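Glycosyltransferase (Streptomyces viridochromogenes, PDB 2IV3) probably transfers a sugar from a nucleotide-activated donor to an acceptor, as a GT-B-fold glycosyltransferase, and binds UDP. Local coordinates at residues L8-L13 with G31-V36; P141-P146 with V322-R327; V171-G176 with A197-Y202; A181-A186 with D296-T301. All coordinates share one frame; numbering follows the deposited sequence.

Contact 1. Residues L8-L13 with G31-V36; sequences LVNIPL and GIQWVV. With UDP (uridine-5'-diphosphate), chain E.
Leu-8 meets Val-36 where strand 5-9 packs against helix 32-45, the first strand-to-helix step of a beta-alpha-beta unit in a parallel, Rossmann-like sheet of the GT-B fold. The two side chains lie alongside, pointing opposite ways, with Leu-8 CD1 4.1 Å from Val-36 CG1. At Asn-10, where the strand has ended, CG stands anti to the backbone N (chi1 178°), which carries the amide to the helix. Its OD1 lies 3.4 Å from Gln-33 CG, an aliphatic neighbour that offers no hydrogen bond, and this oxygen is buried without any polar partner. ND2 is satisfied instead, by Gly-54 O beyond the contact and by a water. The two amide planes are turned 54° apart and do not pair directly. Ile-11 comes next, set roughly perpendicular to Ile-32; the ends of the two side chains meet at 3.8 Å between Ile-11 CD1 and Ile-32 CD1, while Ile-11 CG2 lies against both Ile-32 CG2 and Gln-33 NE2. Leu-13 closes the walk with CD1 3.6 Å from Gln-33 NE2, and Pro-12 O is hydrogen-bonded to Thr-243 of the second subunit. On the helix, Trp-34 CD1 lies 3.4 Å from UDP O3'. One water joins the segments: it accepts from Asn-10 ND2 (3.0 Å) and Gln-33 NE2 (2.8 Å) and donates to Ile-11 O.

Contact 2. Residues P141-P146 with V322-R327; sequences PVIPIP and VTIAER
Ile-324 of helix 321-336 fits between Pro-144 and Pro-146 of the irregular chain 141-146, and its two branches divide the work. CG2, anti to the backbone N, points at the Pro-146 ring, and Pro-146 CB lies 3.3 Å from Ile-324 CG2, closer than two such carbons normally sit. The other branch ends in CD1, which sits 3.5 Å from Pro-144 CG and 3.3 Å from Pro-144 O. Ile-143 runs antiparallel beside Ile-324, with 4.1 Å between Ile-143 CG2 and Ile-324 CG2. One helical turn on, Arg-327 bends at chi3 (56°) and lays its guanidinium beside the loop: Ile-143 CA lies over one face, and Val-142 O is 3.0 Å from Arg-327 NH2, though the angle is too poor for a hydrogen bond.

Farther out, Pro-141 and Ile-143 are tied by backbone hydrogen bonds to Tyr-125 of strand 123-125, and Val-35 of helix 32-45 packs on Ile-145 and Pro-146. Ile-145 points away from the helix, its side chain about 4 Å from that of Thr-256, which binds UDP. With no hydrogen bond between the segments, cohesion comes from branched and ring carbons, and the arginine probably adds only a loose electrostatic attraction to the Val-142 carbonyl at the solvent-exposed end.

Contact 3. Residues V171-G176 with A197-Y202; sequences VSPHKG and AWEPEY. With UDP (uridine-5'-diphosphate), chain E.
The backbones come closest at Val-171 and Ala-197, whose CA atoms are 4.9 Å apart, and then diverge to 7.2 Å between the CA atoms of Pro-173 and Tyr-202. Both segments follow the C-terminal ends of adjacent parallel strands, 165-168 and 191-194, in the second sheet of the GT-B fold. Val-171 packs on Ala-197 and, through CG1, on Tyr-202 CE2. Tyr-202, with CG anti to the backbone N (chi1 173°), turns one face of its ring to Pro-173 in a CH-pi contact: Pro-173 CG is 4.0 Å from the ring centroid and 7° off its normal, while Val-171 O lies at the ring edge. The phenol OH binds Leu-178 N and a water shared with Pro-173 O. Ser-172 OG donates to Glu-199 OE2 at 2.8 Å, reaching it from 49° out of the carboxylate plane. A second water links Val-171 O to Glu-199 N.

Outside the pair, Lys-175 NZ is salt-bridged to Glu-252 and lies 3.6 Å from UDP O3A, and Trp-198 of the second subunit packs on Glu-199. The CH-pi contact, the serine-to-carboxylate hydrogen bond and the shared waters probably help to hold the turn that carries Lys-175, which binds UDP, beside the diphosphate.

Contact 4. Residues A181-A186 with D296-T301; sequences AAFAHA and DEARRT
The Phe-183 ring meets Ala-298 obliquely, with Phe-183 CE1 3.3 Å from Ala-298 CB, and Thr-301 CG2 is also oblique to it, 4.2 Å from Phe-183 CZ. Phe-293, from the chain just before helix 295-303, adds an edge-to-face ring contact to the same phenylalanine. The second flat group, the Arg-299 guanidinium, has Asp-296 CA over one face, 3.4 Å from the plane and nearer its margin than its centre, while Ala-186 O lies near its edge, 4.2 Å from Arg-299 NE. The aromatic ring reaches across because its CG stands opposite the backbone N (chi1 -179°), extending it toward the second helix.

Beside the ring, Ala-186 CB and Ala-298 CB meet at 4.0 Å. These small methyl groups fit axes that approach to 9.0 Å and cross nearly at right angles (-95°), which confines the contact to a small patch of 207 Å². No hydrogen bond spans the segments; Thr-301 OG1 has Glu-285 OE2 as a partner on strand 284-286. This is plain packing, away from the UDP site. Helix 177-187 turns Ala-181 and Ala-184 onto Leu-191 of strand 191-194, so the contact sets helix 295-303 crosswise against a helix that itself covers the second parallel sheet.

Along the chain, contact 1 closes first, within the beta-alpha-beta unit of the first sheet. Contact 2, opening at 141 and closing at 327, spans the second sheet and all of contacts 3 and 4, and its C-terminal helix returns to the first sheet's side. Contacts 1 and 2 touch directly, Val-35 CG2 lying 3.7 Å from Ile-145 CG1. Helix 177-187 starts right after the first segment of contact 3 and carries the first segment of contact 4, so their segments alternate; their centres are about 21 Å apart. Contacts 1 and 3 approach UDP from the two sheets, consistent with a nucleotide cleft between two Rossmann-like domains, and both reach the second subunit. Contact 4 lies away from the UDP site, though its nearest atoms are about 5 Å from contact 3.

Contact 1. Residues L8-L13 with G31-V36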
# COMPACT_ATOMS: atom_id res chain seq x y z
N LEU A 8 1.93 20.50 12.12
CA LEU A 8 1.79 19.06 12.16
C LEU A 8 1.00 18.58 10.96
O LEU A 8 -0.20 18.82 10.87
CB LEU A 8 1.03 18.63 13.43
CG LEU A 8 1.80 18.50 14.76
CD1 LEU A 8 0.87 17.85 15.80
CD2 LEU A 8 3.16 17.72 14.59
N VAL A 9 1.67 17.85 10.07
CA VAL A 9 1.01 17.42 8.86
C VAL A 9 0.41 16.02 9.00
O VAL A 9 1.12 15.01 9.05
CB VAL A 9 1.91 17.55 7.65
CG1 VAL A 9 1.16 17.20 6.39
CG2 VAL A 9 2.45 19.01 7.55
N ASN A 10 -0.91 15.98 9.11
CA ASN A 10 -1.62 14.74 9.17
C ASN A 10 -1.50 14.17 7.77
O ASN A 10 -0.99 14.86 6.89
CB ASN A 10 -3.10 15.04 9.47
CG ASN A 10 -3.96 13.82 9.50
OD1 ASN A 10 -3.59 12.81 10.09
ND2 ASN A 10 -5.13 13.89 8.88
N ILE A 11 -1.95 12.93 7.59
CA ILE A 11 -2.13 12.32 6.31
C ILE A 11 -3.45 12.82 5.73
O ILE A 11 -4.53 12.46 6.24
CB ILE A 11 -2.08 10.75 6.39
CG1 ILE A 11 -2.08 10.14 4.98
CG2 ILE A 11 -3.15 10.18 7.31
CD1 ILE A 11 -1.88 8.66 4.93
N PRO A 12 -3.37 13.64 4.65
CA PRO A 12 -4.59 14.16 4.05
C PRO A 12 -5.42 13.12 3.27
O PRO A 12 -5.02 12.65 2.21
CB PRO A 12 -4.10 15.30 3.15
CG PRO A 12 -2.63 15.24 3.14
CD PRO A 12 -2.16 14.11 3.94
N LEU A 13 -6.59 12.82 3.80
CA LEU A 13 -7.45 11.77 3.27
C LEU A 13 -8.91 12.18 3.39
O LEU A 13 -9.34 12.70 4.42
CB LEU A 13 -7.25 10.43 4.02
CG LEU A 13 -5.88 9.75 4.08
CD1 LEU A 13 -5.95 8.62 5.10
CD2 LEU A 13 -5.39 9.23 2.74
N GLY A 31 -5.01 5.43 12.29
CA GLY A 31 -4.03 5.48 13.39
C GLY A 31 -2.94 6.53 13.30
O GLY A 31 -2.34 6.92 14.32
N ILE A 32 -2.67 6.98 12.08
CA ILE A 32 -1.86 8.16 11.91
C ILE A 32 -2.57 9.35 12.51
O ILE A 32 -1.95 10.22 13.11
CB ILE A 32 -1.58 8.46 10.45
CG1 ILE A 32 -0.76 7.30 9.82
CG2 ILE A 32 -0.85 9.80 10.35
CD1 ILE A 32 -0.87 7.22 8.28
N GLN A 33 -3.88 9.39 12.35
CA GLN A 33 -4.68 10.51 12.78
C GLN A 33 -4.74 10.57 14.33
O GLN A 33 -4.81 11.65 14.89
CB GLN A 33 -6.08 10.42 12.14
CG GLN A 33 -6.15 10.62 10.60
CD GLN A 33 -6.16 9.31 9.78
OE1 GLN A 33 -5.81 8.23 10.27
NE2 GLN A 33 -6.55 9.41 8.51
N TRP A 34 -4.73 9.41 14.98
CA TRP A 34 -4.57 9.27 16.44
C TRP A 34 -3.14 9.60 16.93
O TRP A 34 -2.94 10.40 17.86
CB TRP A 34 -5.03 7.88 16.91
CG TRP A 34 -6.51 7.81 17.23
CD1 TRP A 34 -7.46 7.05 16.60
CD2 TRP A 34 -7.20 8.55 18.25
NE1 TRP A 34 -8.70 7.30 17.16
CE2 TRP A 34 -8.56 8.17 18.20
CE3 TRP A 34 -6.79 9.48 19.23
CZ2 TRP A 34 -9.52 8.72 19.06
CZ3 TRP A 34 -7.73 10.00 20.10
CH2 TRP A 34 -9.09 9.62 20.01
N VAL A 35 -2.13 9.02 16.30
CA VAL A 35 -0.75 9.40 16.67
C VAL A 35 -0.68 10.92 16.79
O VAL A 35 -0.24 11.44 17.81
CB VAL A 35 0.29 8.90 15.66
CG1 VAL A 35 1.70 9.56 15.96
CG2 VAL A 35 0.37 7.40 15.75
N VAL A 36 -1.15 11.60 15.74
CA VAL A 36 -1.10 13.07 15.61
C VAL A 36 -1.89 13.77 16.74
O VAL A 36 -1.35 14.64 17.43
CB VAL A 36 -1.60 13.51 14.21
CG1 VAL A 36 -1.48 14.98 14.06
CG2 VAL A 36 -0.77 12.83 13.08
N1 UDP E . -9.80 1.81 14.60
C2 UDP E . -11.01 2.44 14.92
N3 UDP E . -12.17 1.79 14.68
C4 UDP E . -12.18 0.57 14.15
C5 UDP E . -11.00 -0.08 13.82
C6 UDP E . -9.80 0.59 14.06
O2 UDP E . -11.01 3.59 15.42
O4 UDP E . -13.23 -0.02 13.96
C1' UDP E . -8.52 2.52 14.83
C2' UDP E . -7.63 1.98 15.96
O2' UDP E . -7.95 2.42 17.27
C3' UDP E . -6.28 2.56 15.59
C4' UDP E . -6.31 2.45 14.07
O4' UDP E . -7.70 2.32 13.68
O3' UDP E . -6.21 3.91 16.05
C5' UDP E . -5.61 1.16 13.68
O5' UDP E . -4.28 1.51 13.40
PA UDP E . -3.08 0.45 13.53
O1A UDP E . -1.69 1.15 13.44
O2A UDP E . -3.15 -0.46 14.77
O3A UDP E . -3.26 -0.48 12.23
PB UDP E . -3.03 0.11 10.73
O1B UDP E . -1.62 -0.27 10.22
O2B UDP E . -3.20 1.74 10.79
O3B UDP E . -4.14 -0.43 9.83
O HOH W 1 -6.71 11.92 7.32

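Contact 2. Residues P141-P146 with V322-R327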
# COMPACT_ATOMS: atom_id res chain seq x y z
N PRO A 141 16.33 8.85 15.15
CA PRO A 141 15.59 8.60 16.38
C PRO A 141 14.46 7.58 16.18
O PRO A 141 13.87 7.52 15.10
CB PRO A 141 15.04 9.99 16.72
CG PRO A 141 16.08 10.94 16.12
CD PRO A 141 16.50 10.29 14.85
N VAL A 142 14.23 6.76 17.20
CA VAL A 142 13.11 5.85 17.28
C VAL A 142 12.24 6.31 18.44
O VAL A 142 12.72 6.47 19.56
CB VAL A 142 13.56 4.41 17.57
CG1 VAL A 142 12.34 3.51 17.85
CG2 VAL A 142 14.40 3.84 16.40
N ILE A 143 10.96 6.52 18.20
CA ILE A 143 10.14 7.20 19.17
C ILE A 143 8.79 6.57 18.87
O ILE A 143 8.24 6.82 17.81
CB ILE A 143 10.16 8.75 18.91
CG1 ILE A 143 11.60 9.32 18.96
CG2 ILE A 143 9.28 9.52 19.89
CD1 ILE A 143 11.70 10.84 18.68
N PRO A 144 8.30 5.70 19.75
CA PRO A 144 7.09 4.92 19.53
C PRO A 144 5.81 5.76 19.56
O PRO A 144 5.82 6.92 19.90
CB PRO A 144 7.10 3.93 20.72
CG PRO A 144 7.87 4.64 21.78
CD PRO A 144 8.92 5.37 21.05
N ILE A 145 4.69 5.15 19.24
CA ILE A 145 3.40 5.84 19.33
C ILE A 145 3.06 6.45 20.73
O ILE A 145 3.12 5.77 21.75
CB ILE A 145 2.37 4.94 18.74
CG1 ILE A 145 2.70 4.87 17.25
CG2 ILE A 145 0.90 5.44 19.04
CD1 ILE A 145 1.93 3.82 16.46
N PRO A 146 2.77 7.77 20.78
CA PRO A 146 2.30 8.35 22.04
C PRO A 146 0.83 8.04 22.33
O PRO A 146 0.05 7.82 21.40
CB PRO A 146 2.47 9.85 21.81
CG PRO A 146 2.36 10.04 20.37
CD PRO A 146 2.87 8.78 19.71
N VAL A 322 3.00 13.03 26.97
CA VAL A 322 3.89 14.09 27.39
C VAL A 322 5.32 13.66 27.21
O VAL A 322 6.14 14.38 26.69
CB VAL A 322 3.71 14.48 28.88
CG1 VAL A 322 5.05 15.09 29.44
CG2 VAL A 322 2.61 15.47 29.04
N THR A 323 5.63 12.46 27.69
CA THR A 323 7.00 11.96 27.65
C THR A 323 7.45 11.75 26.20
O THR A 323 8.57 12.03 25.84
CB THR A 323 7.14 10.63 28.45
OG1 THR A 323 8.36 10.00 28.06
CG2 THR A 323 6.01 9.66 28.10
N ILE A 324 6.53 11.29 25.36
CA ILE A 324 6.82 11.13 23.96
C ILE A 324 6.90 12.46 23.16
O ILE A 324 7.74 12.60 22.28
CB ILE A 324 5.85 10.15 23.35
CG1 ILE A 324 6.23 8.72 23.86
CG2 ILE A 324 5.72 10.38 21.80
CD1 ILE A 324 6.88 7.81 22.88
N ALA A 325 6.05 13.43 23.49
CA ALA A 325 6.11 14.73 22.81
C ALA A 325 7.43 15.45 23.12
O ALA A 325 7.89 16.30 22.33
CB ALA A 325 4.93 15.59 23.20
N GLU A 326 8.04 15.08 24.24
CA GLU A 326 9.16 15.79 24.76
C GLU A 326 10.40 15.31 24.07
O GLU A 326 11.31 16.07 23.79
CB GLU A 326 9.22 15.75 26.31
CG GLU A 326 9.98 14.61 26.97
CD GLU A 326 9.96 14.67 28.54
OE1 GLU A 326 9.75 13.62 29.22
OE2 GLU A 326 10.17 15.76 29.08
N ARG A 327 10.41 14.02 23.74
CA ARG A 327 11.53 13.44 22.98
C ARG A 327 11.53 13.99 21.55
O ARG A 327 12.58 14.10 20.93
CB ARG A 327 11.43 11.92 22.99
CG ARG A 327 11.59 11.35 24.36
CD ARG A 327 11.31 9.89 24.38
NE ARG A 327 12.12 9.12 23.44
CZ ARG A 327 12.05 7.79 23.36
NH1 ARG A 327 11.20 7.10 24.16
NH2 ARG A 327 12.80 7.14 22.47

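Contact 3. Residues V171-G176 with A197-Y202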
# COMPACT_ATOMS: atom_id res chain seq x y z
N VAL A 171 -9.81 -5.40 8.71
CA VAL A 171 -9.93 -6.83 8.55
C VAL A 171 -9.24 -7.22 7.24
O VAL A 171 -9.86 -7.56 6.21
CB VAL A 171 -11.40 -7.30 8.59
CG1 VAL A 171 -11.48 -8.84 8.54
CG2 VAL A 171 -12.14 -6.74 9.81
N SER A 172 -7.92 -7.19 7.30
CA SER A 172 -7.08 -7.49 6.18
C SER A 172 -6.13 -8.60 6.63
O SER A 172 -5.93 -8.77 7.84
CB SER A 172 -6.29 -6.25 5.80
OG SER A 172 -7.22 -5.26 5.44
N PRO A 173 -5.55 -9.34 5.67
CA PRO A 173 -4.69 -10.46 5.98
C PRO A 173 -3.44 -10.12 6.79
O PRO A 173 -3.09 -10.87 7.71
CB PRO A 173 -4.31 -11.01 4.59
CG PRO A 173 -5.44 -10.58 3.72
CD PRO A 173 -5.70 -9.20 4.21
N HIS A 174 -2.77 -9.02 6.47
CA HIS A 174 -1.53 -8.69 7.14
C HIS A 174 -1.75 -8.21 8.57
O HIS A 174 -0.77 -8.02 9.29
CB HIS A 174 -0.72 -7.65 6.35
CG HIS A 174 -1.43 -6.34 6.22
ND1 HIS A 174 -2.36 -6.09 5.23
CD2 HIS A 174 -1.37 -5.21 6.96
CE1 HIS A 174 -2.83 -4.87 5.35
NE2 HIS A 174 -2.26 -4.32 6.41
N LYS A 175 -3.01 -7.99 8.95
CA LYS A 175 -3.32 -7.55 10.33
C LYS A 175 -3.66 -8.77 11.14
O LYS A 175 -3.72 -8.73 12.38
CB LYS A 175 -4.48 -6.54 10.38
CG LYS A 175 -4.34 -5.23 9.52
CD LYS A 175 -3.12 -4.39 9.86
CE LYS A 175 -3.03 -4.08 11.38
NZ LYS A 175 -1.63 -3.63 11.73
N GLY A 176 -3.88 -9.87 10.42
CA GLY A 176 -4.16 -11.16 11.01
C GLY A 176 -5.48 -11.30 11.71
O GLY A 176 -5.57 -11.97 12.74
N ALA A 197 -14.23 -4.05 7.03
CA ALA A 197 -14.02 -5.28 6.28
C ALA A 197 -14.06 -4.90 4.82
O ALA A 197 -15.11 -4.97 4.16
CB ALA A 197 -15.09 -6.31 6.59
N TRP A 198 -12.92 -4.45 4.30
CA TRP A 198 -12.94 -4.06 2.90
C TRP A 198 -12.75 -5.21 1.89
O TRP A 198 -13.13 -5.10 0.72
CB TRP A 198 -12.14 -2.76 2.64
CG TRP A 198 -13.03 -1.57 2.95
CD1 TRP A 198 -14.36 -1.62 3.33
CD2 TRP A 198 -12.70 -0.18 2.88
NE1 TRP A 198 -14.86 -0.35 3.50
CE2 TRP A 198 -13.86 0.56 3.23
CE3 TRP A 198 -11.52 0.53 2.54
CZ2 TRP A 198 -13.89 1.97 3.25
CZ3 TRP A 198 -11.55 1.94 2.56
CH2 TRP A 198 -12.73 2.64 2.92
N GLU A 199 -12.30 -6.36 2.40
CA GLU A 199 -11.94 -7.50 1.59
C GLU A 199 -12.90 -8.64 1.91
O GLU A 199 -12.79 -9.28 2.97
CB GLU A 199 -10.51 -7.87 1.91
CG GLU A 199 -9.64 -6.61 2.04
CD GLU A 199 -8.19 -6.90 2.21
OE1 GLU A 199 -7.75 -8.00 1.82
OE2 GLU A 199 -7.47 -6.01 2.73
N PRO A 200 -13.87 -8.88 1.00
CA PRO A 200 -14.98 -9.81 1.20
C PRO A 200 -14.57 -11.25 1.38
O PRO A 200 -15.05 -11.89 2.30
CB PRO A 200 -15.83 -9.68 -0.09
CG PRO A 200 -15.31 -8.52 -0.82
CD PRO A 200 -13.92 -8.21 -0.32
N GLU A 201 -13.68 -11.76 0.52
CA GLU A 201 -13.37 -13.20 0.50
C GLU A 201 -12.59 -13.63 1.74
O GLU A 201 -12.77 -14.74 2.24
CB GLU A 201 -12.62 -13.63 -0.77
CG GLU A 201 -13.27 -13.21 -2.07
CD GLU A 201 -12.82 -11.83 -2.56
OE1 GLU A 201 -12.20 -11.06 -1.78
OE2 GLU A 201 -13.09 -11.52 -3.75
N TYR A 202 -11.72 -12.74 2.21
CA TYR A 202 -10.97 -12.97 3.42
C TYR A 202 -11.88 -12.93 4.63
O TYR A 202 -11.81 -13.77 5.51
CB TYR A 202 -9.89 -11.91 3.56
CG TYR A 202 -9.14 -11.93 4.86
CD1 TYR A 202 -8.44 -13.06 5.26
CD2 TYR A 202 -9.07 -10.77 5.67
CE1 TYR A 202 -7.71 -13.04 6.47
CE2 TYR A 202 -8.38 -10.75 6.85
CZ TYR A 202 -7.70 -11.89 7.25
OH TYR A 202 -6.99 -11.86 8.42
N1 UDP E . -9.80 1.81 14.60
C2 UDP E . -11.01 2.44 14.92
N3 UDP E . -12.17 1.79 14.68
C4 UDP E . -12.18 0.57 14.15
C5 UDP E . -11.00 -0.08 13.82
C6 UDP E . -9.80 0.59 14.06
O2 UDP E . -11.01 3.59 15.42
O4 UDP E . -13.23 -0.02 13.96
C1' UDP E . -8.52 2.52 14.83
C2' UDP E . -7.63 1.98 15.96
O2' UDP E . -7.95 2.42 17.27
C3' UDP E . -6.28 2.56 15.59
C4' UDP E . -6.31 2.45 14.07
O4' UDP E . -7.70 2.32 13.68
O3' UDP E . -6.21 3.91 16.05
C5' UDP E . -5.61 1.16 13.68
O5' UDP E . -4.28 1.51 13.40
PA UDP E . -3.08 0.45 13.53
O1A UDP E . -1.69 1.15 13.44
O2A UDP E . -3.15 -0.46 14.77
O3A UDP E . -3.26 -0.48 12.23
PB UDP E . -3.03 0.11 10.73
O1B UDP E . -1.62 -0.27 10.22
O2B UDP E . -3.20 1.74 10.79
O3B UDP E . -4.14 -0.43 9.83
O HOH W 2 -12.31 -7.73 5.05
O HOH W 3 -10.39 -4.25 4.92
O HOH W 4 -4.84 -13.21 8.17

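Contact 4. Residues A181-A186 with D296-T301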
# COMPACT_ATOMS: atom_id res chain seq x y z
N ALA A 181 -9.04 -14.60 15.15
CA ALA A 181 -10.23 -15.46 15.27
C ALA A 181 -9.79 -16.85 15.69
O ALA A 181 -10.47 -17.49 16.50
CB ALA A 181 -10.99 -15.52 14.02
N ALA A 182 -8.64 -17.28 15.17
CA ALA A 182 -8.09 -18.58 15.48
C ALA A 182 -7.62 -18.62 16.91
O ALA A 182 -7.77 -19.64 17.60
CB ALA A 182 -6.99 -18.95 14.55
N PHE A 183 -7.08 -17.51 17.38
CA PHE A 183 -6.64 -17.48 18.77
C PHE A 183 -7.78 -17.44 19.78
O PHE A 183 -7.70 -18.08 20.83
CB PHE A 183 -5.62 -16.38 19.03
CG PHE A 183 -5.16 -16.36 20.44
CD1 PHE A 183 -4.00 -17.03 20.80
CD2 PHE A 183 -5.91 -15.69 21.42
CE1 PHE A 183 -3.56 -17.01 22.14
CE2 PHE A 183 -5.50 -15.69 22.77
CZ PHE A 183 -4.31 -16.35 23.13
N ALA A 184 -8.83 -16.68 19.48
CA ALA A 184 -10.05 -16.61 20.30
C ALA A 184 -10.73 -17.97 20.42
O ALA A 184 -11.08 -18.40 21.50
CB ALA A 184 -11.02 -15.59 19.71
N HIS A 185 -10.90 -18.64 19.28
CA HIS A 185 -11.47 -19.99 19.23
C HIS A 185 -10.68 -20.99 20.10
O HIS A 185 -11.26 -21.88 20.75
CB HIS A 185 -11.51 -20.46 17.77
CG HIS A 185 -11.82 -21.91 17.60
ND1 HIS A 185 -13.09 -22.43 17.73
CD2 HIS A 185 -11.02 -22.95 17.28
CE1 HIS A 185 -13.05 -23.73 17.53
NE2 HIS A 185 -11.81 -24.08 17.25
N ALA A 186 -9.35 -20.85 20.10
CA ALA A 186 -8.50 -21.70 20.91
C ALA A 186 -8.79 -21.48 22.41
O ALA A 186 -8.83 -22.43 23.18
CB ALA A 186 -7.01 -21.43 20.59
N ASP A 296 -5.40 -25.21 25.45
CA ASP A 296 -4.89 -24.99 26.80
C ASP A 296 -3.71 -24.03 26.87
O ASP A 296 -3.55 -23.35 27.87
CB ASP A 296 -4.55 -26.32 27.49
CG ASP A 296 -3.21 -26.90 27.04
OD1 ASP A 296 -2.77 -26.59 25.90
OD2 ASP A 296 -2.61 -27.68 27.82
N GLU A 297 -2.92 -23.95 25.81
CA GLU A 297 -1.72 -23.13 25.80
C GLU A 297 -2.02 -21.66 25.53
O GLU A 297 -1.27 -20.76 25.94
CB GLU A 297 -0.77 -23.66 24.73
CG GLU A 297 0.72 -23.34 24.92
CD GLU A 297 1.60 -24.23 24.03
OE1 GLU A 297 2.60 -23.72 23.46
OE2 GLU A 297 1.26 -25.44 23.88
N ALA A 298 -3.11 -21.41 24.81
CA ALA A 298 -3.54 -20.06 24.49
C ALA A 298 -4.33 -19.57 25.68
O ALA A 298 -4.33 -18.38 26.02
CB ALA A 298 -4.40 -20.05 23.24
N ARG A 299 -5.01 -20.54 26.30
CA ARG A 299 -5.77 -20.33 27.51
C ARG A 299 -4.84 -19.92 28.64
O ARG A 299 -5.19 -19.03 29.43
CB ARG A 299 -6.51 -21.60 27.85
CG ARG A 299 -7.68 -21.41 28.76
CD ARG A 299 -8.96 -22.13 28.26
NE ARG A 299 -8.69 -23.23 27.33
CZ ARG A 299 -8.51 -24.49 27.70
NH1 ARG A 299 -8.55 -24.83 28.99
NH2 ARG A 299 -8.27 -25.43 26.79
N ARG A 300 -3.67 -20.56 28.69
CA ARG A 300 -2.58 -20.21 29.61
C ARG A 300 -2.18 -18.79 29.35
O ARG A 300 -2.26 -17.95 30.25
CB ARG A 300 -1.32 -21.08 29.41
CG ARG A 300 -1.43 -22.53 29.86
CD ARG A 300 -2.07 -22.70 31.24
NE ARG A 300 -2.43 -24.09 31.51
CZ ARG A 300 -1.95 -24.84 32.50
NH1 ARG A 300 -1.07 -24.34 33.38
NH2 ARG A 300 -2.37 -26.10 32.63
N THR A 301 -1.73 -18.54 28.13
CA THR A 301 -1.40 -17.19 27.65
C THR A 301 -2.44 -16.15 28.09
O THR A 301 -2.09 -15.13 28.66
CB THR A 301 -1.18 -17.23 26.13
OG1 THR A 301 -0.07 -18.11 25.87
CG2 THR A 301 -0.87 -15.82 25.53